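Local coordinates for protein putative monooxygenase (Fusobacterium nucleatum subsp. nucleatum, PDB 3MCS) that is a putative monooxygenase with two antibiotic biosynthesis monooxygenase domains in one chain, and probably oxidises an organic substrate that has not been identified, at residues Glu28-Lys33 / Glu60-Tyr65; Ala131-Asn136 / Lys184-Gln189; Glu139-Glu144 / Glu166-Ile171. All coordinates share one frame; numbering follows the deposited sequence. Where two conformers were deposited one is given.

Contact 1. Residues Glu28-Lys33 / Glu60-Tyr65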
loop_
_atom_site.group_PDB
_atom_site.type_symbol
_atom_site.label_atom_id
_atom_site.label_comp_id
_atom_site.label_asym_id
_atom_site.label_seq_id
_atom_site.Cartn_x
_atom_site.Cartn_y
_atom_site.Cartn_z
ATOM N N GLU A 28 -4.980 3.959 15.013
ATOM C CA GLU A 28 -3.963 3.283 15.818
ATOM C C GLU A 28 -4.559 2.043 16.504
ATOM O O GLU A 28 -3.993 0.947 16.410
ATOM C CB GLU A 28 -3.342 4.219 16.865
ATOM C CG GLU A 28 -2.330 5.221 16.307
ATOM C CD GLU A 28 -1.794 6.218 17.350
ATOM O OE1 GLU A 28 -2.131 6.112 18.558
ATOM O OE2 GLU A 28 -1.033 7.124 16.934
ATOM N N ASP A 29 -5.690 2.221 17.193
ATOM C CA ASP A 29 -6.356 1.107 17.851
ATOM C C ASP A 29 -6.656 -0.012 16.852
ATOM O O ASP A 29 -6.419 -1.178 17.130
ATOM C CB ASP A 29 -7.682 1.534 18.503
ATOM C CG ASP A 29 -7.505 2.529 19.648
ATOM O OD1 ASP A 29 -6.344 2.887 19.944
ATOM O OD2 ASP A 29 -8.552 2.950 20.226
ATOM N N TYR A 30 -7.165 0.348 15.682
ATOM C CA TYR A 30 -7.570 -0.655 14.694
ATOM C C TYR A 30 -6.398 -1.486 14.241
ATOM O O TYR A 30 -6.477 -2.724 14.201
ATOM C CB TYR A 30 -8.258 0.047 13.521
ATOM C CG TYR A 30 -8.577 -0.793 12.314
ATOM C CD1 TYR A 30 -9.500 -1.802 12.376
ATOM C CD2 TYR A 30 -8.010 -0.507 11.084
ATOM C CE1 TYR A 30 -9.805 -2.557 11.259
ATOM C CE2 TYR A 30 -8.323 -1.240 9.959
ATOM C CZ TYR A 30 -9.218 -2.271 10.053
ATOM O OH TYR A 30 -9.552 -3.020 8.943
ATOM N N VAL A 31 -5.298 -0.811 13.933
ATOM C CA VAL A 31 -4.099 -1.504 13.450
ATOM C C VAL A 31 -3.516 -2.379 14.553
ATOM O O VAL A 31 -3.161 -3.536 14.299
ATOM C CB VAL A 31 -3.046 -0.508 12.880
ATOM C CG1 VAL A 31 -1.768 -1.203 12.579
ATOM C CG2 VAL A 31 -3.577 0.180 11.639
ATOM N N ASN A 32 -3.460 -1.842 15.774
ATOM C CA ASN A 32 -2.900 -2.575 16.920
ATOM C C ASN A 32 -3.738 -3.754 17.403
ATOM O O ASN A 32 -3.192 -4.758 17.837
ATOM C CB ASN A 32 -2.644 -1.640 18.115
ATOM C CG ASN A 32 -1.443 -0.710 17.909
ATOM O OD1 ASN A 32 -0.560 -0.964 17.081
ATOM N ND2 ASN A 32 -1.401 0.360 18.687
ATOM N N LYS A 33 -5.058 -3.634 17.332
ATOM C CA LYS A 33 -5.928 -4.701 17.816
ATOM C C LYS A 33 -6.035 -5.787 16.765
ATOM O O LYS A 33 -6.137 -6.954 17.104
ATOM C CB LYS A 33 -7.317 -4.186 18.250
ATOM C CG LYS A 33 -8.216 -5.306 18.854
ATOM C CD LYS A 33 -9.622 -4.813 19.277
ATOM C CE LYS A 33 -10.473 -5.930 19.922
ATOM N NZ LYS A 33 -9.893 -6.473 21.192
ATOM N N GLU A 60 -4.114 -2.928 3.532
ATOM C CA GLU A 60 -4.419 -4.108 4.322
ATOM C C GLU A 60 -4.124 -5.340 3.471
ATOM O O GLU A 60 -4.565 -5.411 2.332
ATOM C CB GLU A 60 -5.891 -4.107 4.756
ATOM C CG GLU A 60 -6.332 -2.941 5.671
ATOM C CD GLU A 60 -7.818 -3.055 6.201
ATOM O OE1 GLU A 60 -8.560 -4.017 5.941
ATOM O OE2 GLU A 60 -8.269 -2.163 6.910
ATOM N N ILE A 61 -3.379 -6.306 4.027
ATOM C CA ILE A 61 -3.008 -7.523 3.293
ATOM C C ILE A 61 -3.215 -8.764 4.125
ATOM O O ILE A 61 -2.775 -8.849 5.277
ATOM C CB ILE A 61 -1.565 -7.445 2.725
ATOM C CG1 ILE A 61 -1.290 -8.635 1.789
ATOM C CG2 ILE A 61 -0.549 -7.309 3.847
ATOM C CD1 ILE A 61 0.015 -8.488 0.992
ATOM N N TYR A 62 -3.909 -9.725 3.526
ATOM C CA TYR A 62 -4.286 -10.970 4.197
ATOM C C TYR A 62 -3.851 -12.193 3.406
ATOM O O TYR A 62 -3.613 -12.144 2.205
ATOM C CB TYR A 62 -5.795 -11.005 4.426
ATOM C CG TYR A 62 -6.300 -9.802 5.166
ATOM C CD1 TYR A 62 -6.614 -8.642 4.497
ATOM C CD2 TYR A 62 -6.447 -9.820 6.535
ATOM C CE1 TYR A 62 -7.073 -7.527 5.178
ATOM C CE2 TYR A 62 -6.915 -8.712 7.228
ATOM C CZ TYR A 62 -7.228 -7.568 6.538
ATOM O OH TYR A 62 -7.691 -6.446 7.179
ATOM N N ASN A 63 -3.804 -13.313 4.100
ATOM C CA ASN A 63 -3.279 -14.506 3.508
ATOM C C ASN A 63 -4.244 -15.100 2.490
ATOM O O ASN A 63 -3.797 -15.676 1.504
ATOM C CB ASN A 63 -2.926 -15.501 4.617
ATOM C CG ASN A 63 -1.628 -16.248 4.346
ATOM O OD1 ASN A 63 -1.356 -16.680 3.221
ATOM N ND2 ASN A 63 -0.819 -16.408 5.386
ATOM N N ASP A 64 -5.550 -14.962 2.733
ATOM C CA ASP A 64 -6.602 -15.470 1.821
ATOM C C ASP A 64 -7.965 -14.827 2.103
ATOM O O ASP A 64 -8.105 -14.119 3.103
ATOM C CB ASP A 64 -6.715 -16.995 1.870
ATOM C CG ASP A 64 -7.159 -17.529 3.221
ATOM O OD1 ASP A 64 -7.846 -16.840 4.004
ATOM O OD2 ASP A 64 -6.842 -18.696 3.489
ATOM N N TYR A 65 -8.964 -15.090 1.257
ATOM C CA TYR A 65 -10.280 -14.442 1.432
ATOM C C TYR A 65 -11.005 -14.843 2.706
ATOM O O TYR A 65 -11.869 -14.107 3.163
ATOM C CB TYR A 65 -11.235 -14.638 0.221
ATOM C CG TYR A 65 -11.768 -16.053 -0.043
ATOM C CD1 TYR A 65 -12.838 -16.574 0.658
ATOM C CD2 TYR A 65 -11.228 -16.826 -1.055
ATOM C CE1 TYR A 65 -13.311 -17.848 0.386
ATOM C CE2 TYR A 65 -11.691 -18.078 -1.347
ATOM C CZ TYR A 65 -12.733 -18.604 -0.634
ATOM O OH TYR A 65 -13.183 -19.888 -0.928
#
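Tyr30 and Glu60 carry this buried contact almost alone. Tyr30 projects from helix 20-37 toward the sheet, and Glu60 extends from strand 55-62 to meet it. Their side chains cross at about a right angle. The meeting point is polar: Tyr30 OH donates a hydrogen bond to Glu60 OE2, 2.6 Å away. OE2 lies at the edge of the phenol ring, in its plane, and is 3.2 Å from Tyr30 CE2. The hydroxyl meets OE2 from above the carboxylate plane, 40° out of it, and the ring and the carboxylate are turned 44° against each other. The tyrosine torsion accounts for the reach. With CG anti to the backbone N (chi1 172°), the ring leaves the helix and spans the gap to the sheet. Glu60 runs out extended beyond CG and brings its carboxylate to the phenol.

Tyr62 lies two residues further along the strand. Tyr62 OH donates to Glu60 OE1, 2.9 Å away, though the position of this hydroxyl is doubtful. Both phenol hydroxyls thus appear to reach the Glu60 carboxylate, one at each oxygen. Tyr30 OH has a second hydrogen-bond partner in His71 NE2, and the Tyr30 ring stacks with Phe80. Leu44 of strand 41-49 touches both Tyr30 and Glu60. The arrangement is a polar cluster between helix and antiparallel sheet, on the helix-covered face of the first ferredoxin-like domain. That interior is where relatives of the dimeric alpha-beta barrel clan commonly form a pocket.

Contact 2. Residues Ala131-Asn136 / Lys184-Gln189. With ACT (acetate ion), chain C.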
loop_
_atom_site.group_PDB
_atom_site.type_symbol
_atom_site.label_atom_id
_atom_site.label_comp_id
_atom_site.label_asym_id
_atom_site.label_seq_id
_atom_site.Cartn_x
_atom_site.Cartn_y
_atom_site.Cartn_z
ATOM N N ALA A 131 4.264 -4.651 -18.020
ATOM C CA ALA A 131 4.142 -5.555 -16.881
ATOM C C ALA A 131 5.489 -6.189 -16.565
ATOM O O ALA A 131 5.956 -6.153 -15.440
ATOM C CB ALA A 131 3.080 -6.633 -17.147
ATOM N N GLU A 132 6.142 -6.737 -17.568
ATOM C CA GLU A 132 7.423 -7.376 -17.322
ATOM C C GLU A 132 8.469 -6.356 -16.882
ATOM O O GLU A 132 9.335 -6.683 -16.064
ATOM C CB GLU A 132 7.874 -8.177 -18.561
ATOM C CG GLU A 132 6.897 -9.340 -18.903
ATOM C CD GLU A 132 6.730 -10.349 -17.740
ATOM O OE1 GLU A 132 7.731 -11.034 -17.401
ATOM O OE2 GLU A 132 5.602 -10.468 -17.178
ATOM N N ILE A 133 8.369 -5.129 -17.396
ATOM C CA ILE A 133 9.319 -4.081 -17.041
ATOM C C ILE A 133 9.196 -3.671 -15.569
ATOM O O ILE A 133 10.167 -3.710 -14.818
ATOM C CB ILE A 133 9.184 -2.836 -17.950
ATOM C CG1 ILE A 133 9.610 -3.186 -19.398
ATOM C CG2 ILE A 133 10.031 -1.711 -17.405
ATOM C CD1 ILE A 133 9.399 -2.078 -20.453
ATOM N N ILE A 134 7.997 -3.308 -15.147
ATOM C CA ILE A 134 7.824 -2.855 -13.779
ATOM C C ILE A 134 8.119 -3.978 -12.800
ATOM O O ILE A 134 8.707 -3.721 -11.754
ATOM C CB ILE A 134 6.422 -2.239 -13.521
ATOM C CG1 ILE A 134 6.409 -1.524 -12.169
ATOM C CG2 ILE A 134 5.293 -3.303 -13.617
ATOM C CD1 ILE A 134 5.173 -0.705 -11.912
ATOM N N LYS A 135 7.737 -5.212 -13.129
ATOM C CA LYS A 135 8.009 -6.339 -12.231
ATOM C C LYS A 135 9.490 -6.387 -11.876
ATOM O O LYS A 135 9.825 -6.511 -10.710
ATOM C CB LYS A 135 7.565 -7.683 -12.830
ATOM C CG LYS A 135 6.046 -7.992 -12.779
ATOM C CD LYS A 135 5.760 -9.233 -13.642
ATOM C CE LYS A 135 4.292 -9.599 -13.718
ATOM N NZ LYS A 135 4.114 -10.720 -14.672
ATOM N N ASN A 136 10.347 -6.265 -12.897
ATOM C CA ASN A 136 11.806 -6.304 -12.736
ATOM C C ASN A 136 12.306 -5.161 -11.872
ATOM O O ASN A 136 13.087 -5.372 -10.943
ATOM C CB ASN A 136 12.515 -6.235 -14.095
ATOM C CG ASN A 136 12.276 -7.464 -14.960
ATOM O OD1 ASN A 136 12.366 -8.602 -14.496
ATOM N ND2 ASN A 136 12.012 -7.232 -16.239
ATOM N N LYS A 184 15.889 5.839 -13.284
ATOM C CA LYS A 184 15.832 6.927 -14.266
ATOM C C LYS A 184 15.630 6.345 -15.673
ATOM O O LYS A 184 14.788 6.829 -16.434
ATOM C CB LYS A 184 17.084 7.816 -14.212
ATOM C CG LYS A 184 17.164 8.776 -13.038
ATOM C CD LYS A 184 18.401 9.692 -13.149
ATOM N N ASP A 185 16.393 5.303 -16.002
ATOM C CA ASP A 185 16.271 4.633 -17.300
ATOM C C ASP A 185 14.870 4.115 -17.513
ATOM O O ASP A 185 14.378 4.144 -18.647
ATOM C CB ASP A 185 17.239 3.445 -17.433
ATOM C CG ASP A 185 18.691 3.864 -17.597
ATOM O OD1 ASP A 185 18.956 5.052 -17.854
ATOM O OD2 ASP A 185 19.566 2.987 -17.460
ATOM N N TYR A 186 14.254 3.613 -16.435
ATOM C CA TYR A 186 12.874 3.072 -16.470
ATOM C C TYR A 186 11.849 4.173 -16.758
ATOM O O TYR A 186 10.960 3.995 -17.586
ATOM C CB TYR A 186 12.555 2.278 -15.179
ATOM C CG TYR A 186 11.130 2.387 -14.674
ATOM C CD1 TYR A 186 10.113 1.609 -15.191
ATOM C CD2 TYR A 186 10.816 3.267 -13.660
ATOM C CE1 TYR A 186 8.802 1.733 -14.721
ATOM C CE2 TYR A 186 9.526 3.380 -13.182
ATOM C CZ TYR A 186 8.526 2.621 -13.718
ATOM O OH TYR A 186 7.254 2.775 -13.242
ATOM N N ILE A 187 11.999 5.315 -16.101
ATOM C CA ILE A 187 11.123 6.453 -16.351
ATOM C C ILE A 187 11.195 6.814 -17.842
ATOM O O ILE A 187 10.177 6.926 -18.525
ATOM C CB ILE A 187 11.487 7.663 -15.431
ATOM C CG1 ILE A 187 11.122 7.341 -13.966
ATOM C CG2 ILE A 187 10.797 8.945 -15.875
ATOM C CD1 ILE A 187 9.611 7.122 -13.699
ATOM N N THR A 188 12.406 6.963 -18.348
ATOM C CA THR A 188 12.612 7.302 -19.763
ATOM C C THR A 188 11.968 6.276 -20.711
ATOM O O THR A 188 11.198 6.647 -21.595
ATOM C CB THR A 188 14.115 7.448 -20.079
ATOM O OG1 THR A 188 14.620 8.642 -19.458
ATOM C CG2 THR A 188 14.351 7.494 -21.608
ATOM N N GLN A 189 12.258 4.999 -20.479
ATOM C CA GLN A 189 11.744 3.892 -21.284
ATOM C C GLN A 189 10.207 3.766 -21.354
ATOM O O GLN A 189 9.664 3.473 -22.425
ATOM C CB GLN A 189 12.332 2.576 -20.742
ATOM C CG GLN A 189 11.849 1.283 -21.430
ATOM C CD GLN A 189 12.513 0.020 -20.874
ATOM O OE1 GLN A 189 13.116 0.044 -19.811
ATOM N NE2 GLN A 189 12.398 -1.089 -21.605
HETATM C C ACT C . 7.250 4.550 -10.125
HETATM O O ACT C . 7.275 5.265 -9.077
HETATM O OXT ACT C . 6.906 5.135 -11.208
HETATM C CH3 ACT C . 7.617 3.083 -10.055
#
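This is a loose helix-helix contact in which Ile133 of helix 127-143 meets Tyr186 and Gln189 of helix 181-190, in the second domain, with its centre about 20 Å from the centre of the chain. The short segments run nearly antiparallel, at 165°. Their axes stay 11.4 Å apart, so side chains alone bridge the gap. Ile133 uses two branches. Its CG2 methyl sits at the edge of the Tyr186 ring, 4.0 Å from Tyr186 CD1. The other branch ends in Ile133 CD1, which reaches the amide of Gln189, 3.4 Å from Gln189 NE2. Ile133 and Gln189 approach from opposite directions. The Gln189 chain is extended, with CG anti to the backbone N (chi1 177°), and this carries the amide across to the isoleucine. Ile134 adds a longer contact, with its CD1 4.3 Å from Tyr186 OH. Ile134 and Tyr186 both also touch Ile120 of strand 114-122, which ties the helix pair to the sheet beneath.

The polar end of Tyr186 turns to a bound acetate, probably from the crystallisation liquor. Tyr186 OH donates to acetate OXT over 3.1 Å, and OXT lies in the plane of the ring at its edge. The acetate methyl comes up obliquely, 3.7 Å from Tyr186 CE2. This is two-helix packing over an antiparallel sheet in a ferredoxin-like domain, beside a site that holds an acetate in this crystal and may mark a pocket.

Contact 3. Residues Glu139-Glu144 / Glu166-Ile171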
loop_
_atom_site.group_PDB
_atom_site.type_symbol
_atom_site.label_atom_id
_atom_site.label_comp_id
_atom_site.label_asym_id
_atom_site.label_seq_id
_atom_site.Cartn_x
_atom_site.Cartn_y
_atom_site.Cartn_z
ATOM N N GLU A 139 11.481 -5.574 -8.209
ATOM C CA GLU A 139 12.391 -6.573 -7.567
ATOM C C GLU A 139 13.799 -6.028 -7.319
ATOM O O GLU A 139 14.392 -6.308 -6.276
ATOM C CB GLU A 139 12.496 -7.877 -8.363
ATOM C CG GLU A 139 11.277 -8.741 -8.201
ATOM C CD GLU A 139 11.342 -10.044 -8.963
ATOM O OE1 GLU A 139 12.335 -10.259 -9.699
ATOM O OE2 GLU A 139 10.387 -10.857 -8.828
ATOM N N THR A 140 14.331 -5.281 -8.282
ATOM C CA THR A 140 15.625 -4.631 -8.125
ATOM C C THR A 140 15.550 -3.710 -6.905
ATOM O O THR A 140 16.459 -3.710 -6.061
ATOM C CB THR A 140 16.032 -3.810 -9.372
ATOM O OG1 THR A 140 15.871 -4.599 -10.559
ATOM C CG2 THR A 140 17.489 -3.338 -9.260
ATOM N N THR A 141 14.444 -2.965 -6.788
ATOM C CA THR A 141 14.247 -2.046 -5.654
ATOM C C THR A 141 14.302 -2.759 -4.309
ATOM O O THR A 141 14.959 -2.296 -3.393
ATOM C CB THR A 141 12.907 -1.272 -5.765
ATOM O OG1 THR A 141 12.965 -0.386 -6.890
ATOM C CG2 THR A 141 12.650 -0.455 -4.532
ATOM N N PHE A 142 13.646 -3.907 -4.197
ATOM C CA PHE A 142 13.608 -4.600 -2.914
ATOM C C PHE A 142 14.991 -5.004 -2.451
ATOM O O PHE A 142 15.246 -4.998 -1.248
ATOM C CB PHE A 142 12.705 -5.829 -2.942
ATOM C CG PHE A 142 12.459 -6.420 -1.571
ATOM C CD1 PHE A 142 11.662 -5.748 -0.657
ATOM C CD2 PHE A 142 13.031 -7.627 -1.191
ATOM C CE1 PHE A 142 11.420 -6.274 0.598
ATOM C CE2 PHE A 142 12.789 -8.161 0.071
ATOM C CZ PHE A 142 11.971 -7.481 0.965
ATOM N N ASN A 143 15.861 -5.357 -3.398
ATOM C CA ASN A 143 17.237 -5.729 -3.080
ATOM C C ASN A 143 18.120 -4.512 -2.778
ATOM O O ASN A 143 19.245 -4.652 -2.304
ATOM C CB ASN A 143 17.862 -6.572 -4.213
ATOM C CG ASN A 143 17.161 -7.929 -4.419
ATOM O OD1 ASN A 143 16.142 -8.256 -3.794
ATOM N ND2 ASN A 143 17.720 -8.715 -5.309
ATOM N N GLU A 144 17.614 -3.319 -3.059
ATOM C CA GLU A 144 18.324 -2.087 -2.735
ATOM C C GLU A 144 18.369 -2.004 -1.204
ATOM O O GLU A 144 17.452 -2.463 -0.526
ATOM C CB GLU A 144 17.581 -0.873 -3.291
ATOM C CG GLU A 144 18.385 0.382 -3.485
ATOM C CD GLU A 144 18.928 0.495 -4.889
ATOM O OE1 GLU A 144 19.412 -0.532 -5.428
ATOM O OE2 GLU A 144 18.862 1.618 -5.447
ATOM N N GLU A 166 5.143 1.122 -1.264
ATOM C CA GLU A 166 6.516 0.836 -0.876
ATOM C C GLU A 166 6.931 1.606 0.365
ATOM O O GLU A 166 6.599 2.763 0.515
ATOM C CB GLU A 166 7.465 1.105 -2.060
ATOM C CG GLU A 166 7.233 2.421 -2.780
ATOM C CD GLU A 166 8.079 2.580 -4.047
ATOM O OE1 GLU A 166 8.984 1.742 -4.310
ATOM O OE2 GLU A 166 7.825 3.567 -4.784
ATOM N N VAL A 167 7.641 0.926 1.262
ATOM C CA VAL A 167 8.114 1.518 2.498
ATOM C C VAL A 167 9.641 1.446 2.524
ATOM O O VAL A 167 10.197 0.446 2.119
ATOM C CB VAL A 167 7.504 0.801 3.695
ATOM C CG1 VAL A 167 8.000 1.401 4.979
ATOM C CG2 VAL A 167 5.958 0.867 3.618
ATOM N N TYR A 168 10.294 2.529 2.970
ATOM C CA TYR A 168 11.752 2.661 3.053
ATOM C C TYR A 168 12.191 2.986 4.484
ATOM O O TYR A 168 11.408 3.526 5.277
ATOM C CB TYR A 168 12.240 3.743 2.088
ATOM C CG TYR A 168 11.986 3.421 0.630
ATOM C CD1 TYR A 168 10.755 3.669 0.051
ATOM C CD2 TYR A 168 12.975 2.856 -0.170
ATOM C CE1 TYR A 168 10.493 3.350 -1.262
ATOM C CE2 TYR A 168 12.726 2.538 -1.511
ATOM C CZ TYR A 168 11.472 2.787 -2.046
ATOM O OH TYR A 168 11.207 2.492 -3.378
ATOM N N LYS A 169 13.439 2.662 4.827
ATOM C CA LYS A 169 13.915 2.884 6.213
ATOM C C LYS A 169 13.999 4.384 6.528
ATOM O O LYS A 169 13.756 4.811 7.682
ATOM C CB LYS A 169 15.254 2.163 6.517
ATOM C CG LYS A 169 16.527 2.882 6.078
ATOM C CD LYS A 169 17.816 2.081 6.340
ATOM C CE LYS A 169 19.030 2.868 5.791
ATOM N NZ LYS A 169 20.282 2.096 5.718
ATOM N N ASP A 170 14.335 5.166 5.499
ATOM C CA ASP A 170 14.461 6.610 5.615
ATOM C C ASP A 170 14.330 7.282 4.257
ATOM O O ASP A 170 14.438 6.649 3.198
ATOM C CB ASP A 170 15.770 7.005 6.320
ATOM C CG ASP A 170 17.005 6.483 5.626
ATOM O OD1 ASP A 170 16.955 6.223 4.403
ATOM O OD2 ASP A 170 18.042 6.348 6.301
ATOM N N ILE A 171 14.092 8.583 4.306
ATOM C CA ILE A 171 13.841 9.378 3.120
ATOM C C ILE A 171 14.996 9.356 2.127
ATOM O O ILE A 171 14.770 9.375 0.918
ATOM C CB ILE A 171 13.454 10.811 3.533
ATOM C CG1 ILE A 171 12.876 11.586 2.338
ATOM C CG2 ILE A 171 14.653 11.512 4.208
ATOM C CD1 ILE A 171 12.094 12.837 2.766
#
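The contact belongs to the buried helix-sheet interface of the second ferredoxin-like domain, where Thr141 in the last turns of helix 127-143 packs on Tyr168 of strand 161-168, with Glu166 at the margin. The touching is done by the threonine methyl. Thr141 CG2 lies 3.5 Å from Tyr168 OH and 4.3 Å from Glu166 OE1. The two larger side chains thus present their polar ends to an apolar group. Thr141 and Tyr168 cross at about a right angle, and the methyl comes up obliquely to the ring. The threonine torsion divides the work. CG2 stands anti to the backbone N and faces the strand, while OG1 lies beside that N (chi1 -67°) and bonds back to the Ile137 carbonyl of its own helix.

On the strand, Tyr168 OH donates to Glu166 OE1 over 2.5 Å. The hydroxyl sits high over the carboxylate, 69° out of its plane. Glu166 CD is at the edge of the phenol ring, in the ring plane. This bond joins two residues of one strand that lie on the same side of the sheet, and the threonine methyl rests against the pair. His177 of helix 171-178 touches both Thr141 and Glu166, and its ring meets that of Tyr168. Just past the strand, Asp170 is the N-cap of helix 171-178, so the chain turns directly from the cluster into the helix that supplies His177.

A bound acetate, probably from the crystallisation liquor, lies about 5 Å from the Glu166 side chain. A tyrosine, a glutamate and a histidine gathered between helices and sheet may form part of the wall of a ligand pocket in an antibiotic biosynthesis monooxygenase domain.

In the fold
From the N terminus, contact 1 closes first. It joins helix 20-37 to strand 55-62, around the hairpin of strands 41-49 and 55-62. Strand 91-104 then leads on to the second domain. Helix 127-143 opens both remaining contacts. Contact 3 closes first, at strand 161-168, and is nested inside the wider loop that contact 2 completes later at helix 181-190. Contacts 1 and 2 lie on opposite sides of the chain's centre, with their centres about 31 Å apart. Contacts 1 and 3 occupy like places in the two domains, each joining a helix to a strand with a Glu-x-Tyr sequence. One curled antiparallel sheet connects both domains.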